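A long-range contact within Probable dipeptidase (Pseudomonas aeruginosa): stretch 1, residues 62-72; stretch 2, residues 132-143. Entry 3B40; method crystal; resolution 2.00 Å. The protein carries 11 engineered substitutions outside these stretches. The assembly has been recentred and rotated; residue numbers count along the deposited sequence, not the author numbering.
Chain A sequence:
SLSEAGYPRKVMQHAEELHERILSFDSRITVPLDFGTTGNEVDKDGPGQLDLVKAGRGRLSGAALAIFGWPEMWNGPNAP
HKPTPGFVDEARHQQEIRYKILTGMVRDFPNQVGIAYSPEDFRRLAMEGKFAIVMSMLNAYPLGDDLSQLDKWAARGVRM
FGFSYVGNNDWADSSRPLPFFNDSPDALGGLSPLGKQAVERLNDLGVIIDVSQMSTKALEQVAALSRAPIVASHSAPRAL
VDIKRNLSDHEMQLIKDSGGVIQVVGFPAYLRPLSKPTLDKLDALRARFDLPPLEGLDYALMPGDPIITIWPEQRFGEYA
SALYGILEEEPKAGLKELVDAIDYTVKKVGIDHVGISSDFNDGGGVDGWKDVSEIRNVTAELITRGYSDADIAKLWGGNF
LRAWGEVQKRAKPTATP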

# COMPACT_ATOMS: atom_id res chain seq x y z
N GLY A 62 -11.88 4.44 -8.95
CA GLY A 62 -10.78 5.31 -8.54
C GLY A 62 -9.76 4.58 -7.69
O GLY A 62 -9.91 3.38 -7.43
N ALA A 63 -8.71 5.29 -7.28
CA ALA A 63 -7.59 4.67 -6.55
C ALA A 63 -6.80 5.72 -5.80
O ALA A 63 -6.78 6.89 -6.21
CB ALA A 63 -6.66 3.95 -7.52
N ALA A 64 -6.13 5.31 -4.72
CA ALA A 64 -5.25 6.23 -4.00
C ALA A 64 -3.86 6.09 -4.61
O ALA A 64 -3.27 5.01 -4.59
CB ALA A 64 -5.25 5.94 -2.49
N LEU A 65 -3.38 7.18 -5.20
CA LEU A 65 -2.05 7.25 -5.80
C LEU A 65 -1.16 8.15 -4.97
O LEU A 65 -1.45 9.34 -4.77
CB LEU A 65 -2.14 7.80 -7.23
CG LEU A 65 -3.21 7.10 -8.10
CD1 LEU A 65 -3.28 7.78 -9.45
CD2 LEU A 65 -2.94 5.62 -8.28
N ALA A 66 -0.05 7.59 -4.53
CA ALA A 66 0.75 8.20 -3.49
C ALA A 66 1.85 9.09 -4.06
O ALA A 66 2.55 8.71 -5.00
CB ALA A 66 1.37 7.12 -2.61
N ILE A 67 1.97 10.27 -3.46
CA ILE A 67 3.16 11.08 -3.52
C ILE A 67 4.19 10.37 -2.66
O ILE A 67 4.07 10.32 -1.42
CB ILE A 67 2.89 12.49 -2.90
CG1 ILE A 67 1.73 13.23 -3.60
CG2 ILE A 67 4.20 13.30 -2.83
CD1 ILE A 67 1.76 13.37 -5.14
N PHE A 68 5.20 9.81 -3.32
CA PHE A 68 6.17 8.93 -2.66
C PHE A 68 7.59 9.34 -3.02
O PHE A 68 7.87 9.69 -4.18
CB PHE A 68 5.92 7.48 -3.12
CG PHE A 68 6.91 6.47 -2.57
CD1 PHE A 68 6.72 5.91 -1.32
CD2 PHE A 68 8.02 6.06 -3.33
CE1 PHE A 68 7.63 4.97 -0.80
CE2 PHE A 68 8.94 5.12 -2.81
CZ PHE A 68 8.73 4.58 -1.54
N GLY A 69 8.47 9.35 -2.02
CA GLY A 69 9.91 9.34 -2.26
C GLY A 69 10.57 8.49 -1.18
O GLY A 69 9.99 8.29 -0.10
N TRP A 70 11.77 7.98 -1.47
CA TRP A 70 12.56 7.23 -0.49
C TRP A 70 14.04 7.23 -0.90
O TRP A 70 14.36 7.78 -1.96
CB TRP A 70 12.00 5.80 -0.36
CG TRP A 70 12.48 4.86 -1.38
CD1 TRP A 70 12.56 5.07 -2.73
CD2 TRP A 70 12.93 3.53 -1.15
NE1 TRP A 70 13.04 3.94 -3.36
CE2 TRP A 70 13.28 2.98 -2.40
CE3 TRP A 70 13.05 2.74 0.01
CZ2 TRP A 70 13.77 1.67 -2.54
CZ3 TRP A 70 13.55 1.43 -0.12
CH2 TRP A 70 13.89 0.91 -1.39
N PRO A 71 14.95 6.66 -0.05
CA PRO A 71 16.39 6.68 -0.35
C PRO A 71 16.78 5.61 -1.38
O PRO A 71 17.50 4.65 -1.05
CB PRO A 71 17.05 6.39 1.02
CG PRO A 71 15.89 6.32 2.05
CD PRO A 71 14.67 5.98 1.23
N GLU A 72 16.27 5.79 -2.60
CA GLU A 72 16.54 4.95 -3.76
C GLU A 72 18.03 4.60 -3.92
O GLU A 72 18.88 5.49 -3.97
CB GLU A 72 16.01 5.65 -5.03
CG GLU A 72 16.10 4.80 -6.30
CD GLU A 72 15.36 3.48 -6.18
OE1 GLU A 72 14.11 3.52 -6.07
OE2 GLU A 72 16.01 2.40 -6.20
N ALA A 132 -11.47 8.60 -10.39
CA ALA A 132 -11.24 9.44 -9.21
C ALA A 132 -9.93 9.10 -8.50
O ALA A 132 -9.78 8.04 -7.87
CB ALA A 132 -12.41 9.35 -8.26
N ILE A 133 -8.97 10.00 -8.65
CA ILE A 133 -7.70 9.88 -7.93
C ILE A 133 -7.85 10.40 -6.52
O ILE A 133 -8.36 11.51 -6.32
CB ILE A 133 -6.60 10.68 -8.64
CG1 ILE A 133 -6.24 10.02 -9.98
CG2 ILE A 133 -5.35 10.84 -7.73
CD1 ILE A 133 -5.35 10.90 -10.86
N VAL A 134 -7.43 9.60 -5.55
CA VAL A 134 -7.26 10.08 -4.19
C VAL A 134 -5.75 10.26 -4.01
O VAL A 134 -4.98 9.31 -4.19
CB VAL A 134 -7.85 9.10 -3.15
CG1 VAL A 134 -7.44 9.52 -1.72
CG2 VAL A 134 -9.38 9.04 -3.29
N MET A 135 -5.33 11.50 -3.76
CA MET A 135 -3.92 11.82 -3.71
C MET A 135 -3.48 11.43 -2.32
O MET A 135 -3.96 11.99 -1.34
CB MET A 135 -3.66 13.32 -3.87
CG MET A 135 -2.15 13.68 -3.89
SD MET A 135 -1.76 15.44 -4.29
CE MET A 135 -2.36 15.49 -5.99
N SER A 136 -2.57 10.47 -2.24
CA SER A 136 -2.07 10.05 -0.93
C SER A 136 -0.59 10.40 -0.88
O SER A 136 -0.06 10.96 -1.84
CB SER A 136 -2.33 8.56 -0.69
OG SER A 136 -1.83 7.77 -1.77
N MET A 137 0.06 10.10 0.24
CA MET A 137 1.48 10.35 0.42
C MET A 137 1.93 9.21 1.31
O MET A 137 1.23 8.86 2.27
CB MET A 137 1.68 11.72 1.12
CG MET A 137 3.13 12.14 1.34
SD MET A 137 3.46 13.93 1.44
CE MET A 137 2.87 14.27 3.05
N LEU A 138 3.06 8.59 0.98
CA LEU A 138 3.58 7.52 1.81
C LEU A 138 5.05 7.79 2.02
O LEU A 138 5.77 8.07 1.05
CB LEU A 138 3.33 6.13 1.18
CG LEU A 138 3.73 4.85 1.93
CD1 LEU A 138 2.86 4.62 3.15
CD2 LEU A 138 3.60 3.63 1.00
N ASN A 139 5.47 7.77 3.29
CA ASN A 139 6.87 7.89 3.73
C ASN A 139 7.25 9.30 4.20
O ASN A 139 7.28 10.25 3.40
CB ASN A 139 7.84 7.44 2.65
CG ASN A 139 9.22 7.10 3.19
OD1 ASN A 139 9.43 6.98 4.40
ND2 ASN A 139 10.15 6.88 2.28
N ALA A 140 7.56 9.45 5.49
CA ALA A 140 7.97 10.76 6.03
C ALA A 140 9.42 11.13 5.69
O ALA A 140 9.82 12.28 5.90
CB ALA A 140 7.76 10.78 7.54
N TYR A 141 10.21 10.17 5.19
CA TYR A 141 11.61 10.41 4.84
C TYR A 141 11.88 11.71 4.03
O TYR A 141 12.72 12.51 4.42
CB TYR A 141 12.22 9.17 4.17
CG TYR A 141 13.64 9.40 3.66
CD1 TYR A 141 14.74 9.31 4.54
CD2 TYR A 141 13.89 9.69 2.31
CE1 TYR A 141 16.04 9.52 4.10
CE2 TYR A 141 15.21 9.91 1.86
CZ TYR A 141 16.26 9.82 2.76
OH TYR A 141 17.55 10.02 2.32
N PRO A 142 11.16 11.94 2.91
CA PRO A 142 11.45 13.18 2.17
C PRO A 142 11.21 14.50 2.93
O PRO A 142 11.73 15.55 2.52
CB PRO A 142 10.50 13.12 0.99
CG PRO A 142 10.10 11.68 0.86
CD PRO A 142 10.11 11.14 2.24
N LEU A 143 10.45 14.46 4.03
CA LEU A 143 9.99 15.69 4.67
C LEU A 143 10.97 16.29 5.69
O LEU A 143 10.76 17.42 6.12
CB LEU A 143 8.61 15.51 5.33
CG LEU A 143 7.43 14.84 4.62
CD1 LEU A 143 6.18 14.91 5.52
CD2 LEU A 143 7.19 15.49 3.27
O HOH W 1 -2.10 4.99 -1.43
O HOH W 2 6.59 10.60 0.55

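Two neighbouring strands, 62-68 and 132-138, run parallel and are zipped together by their backbones. The odd-numbered residues of the first strand do the bonding: A63 N donates to A132 O (3.0 Å) and A63 O accepts from V134 N (2.9 Å); L65 N reaches V134 O (2.8 Å) and L65 O takes S136 N (3.0 Å); I67 N meets S136 O (2.7 Å) and I67 O meets L138 N (3.1 Å). One residue thus serves two partners that flank its opposite number, the hallmark of parallel pairing.

Side chains then sort by face. A64, A66 and F68 share a face with A132, V134, S136 and L138, while G62 has no side chain to place there. G62, A64 and A66 are small where they face A132, V134 and S136. At G62 the CA sits 3.0 Å from A132 O, and a CB built in ideal geometry would clash with that oxygen, so glycine fits where a side chain would not. A64 offers just a methyl, whose CB lies 4.1 Å from V134 CB; V134 has chi1 in the t well. S136 adopts chi1 p (53°), which brings its hydroxyl over the first strand: S136 OG is 3.1 Å from A66 CA and 3.4 Å from A66 CB, a fit that the short alanine side chain accommodates. The hydroxyl does not bond to the neighbouring backbone, since S136 OG to A66 N, at 3.3 Å, has a poor angle. It instead hydrogen-bonds a water, with S136 OG 2.8 Å from the oxygen of water 1.

The other face holds A63, L65, I67, I133, M135 and M137. L65, in the m,t rotamer, sends its end nearer the second strand, placing L65 CD1 3.7 Å from CG1 of I133, itself also m,t. I67 is m at both chi angles; its CG1 packs 3.9 Å from CG of M135, while I67 CB lies 4.3 Å from CG of M137. The two methionines share t,t for chi1 and chi2 but part at chi3, m in M135 and p in M137, and the end of M137 leads away from the first strand. Their CG atoms both pack against I67, and a long unbranched chain can follow either path beyond.

Beyond the strands, side chains take over. N139 has a positive phi (99°), a conformation asparagine tolerates better than most residues; its CA-to-CB bond points toward the first stretch, and chi1 t and chi2 near 12° then place the amide so that N139 ND2 donates to G69 O at 2.8 Å. The amide's other end is also used, for N139 OD1 accepts a weak bond from Y141 N (3.4 Å). G69 passes close to P142, with G69 O 3.5 Å from P142 CG, and an ideal CB on the glycine would be tight against that ring. Y141, chi1 t, presents a ring face to P71, whose CG stands 3.6 Å from the ring centroid and 13° off the normal. This is a CH-pi contact, well suited to proline's rigid ring. W70 turns its indole away at chi1 p, where W70 NE1 donates to E72 OE1 (2.9 Å).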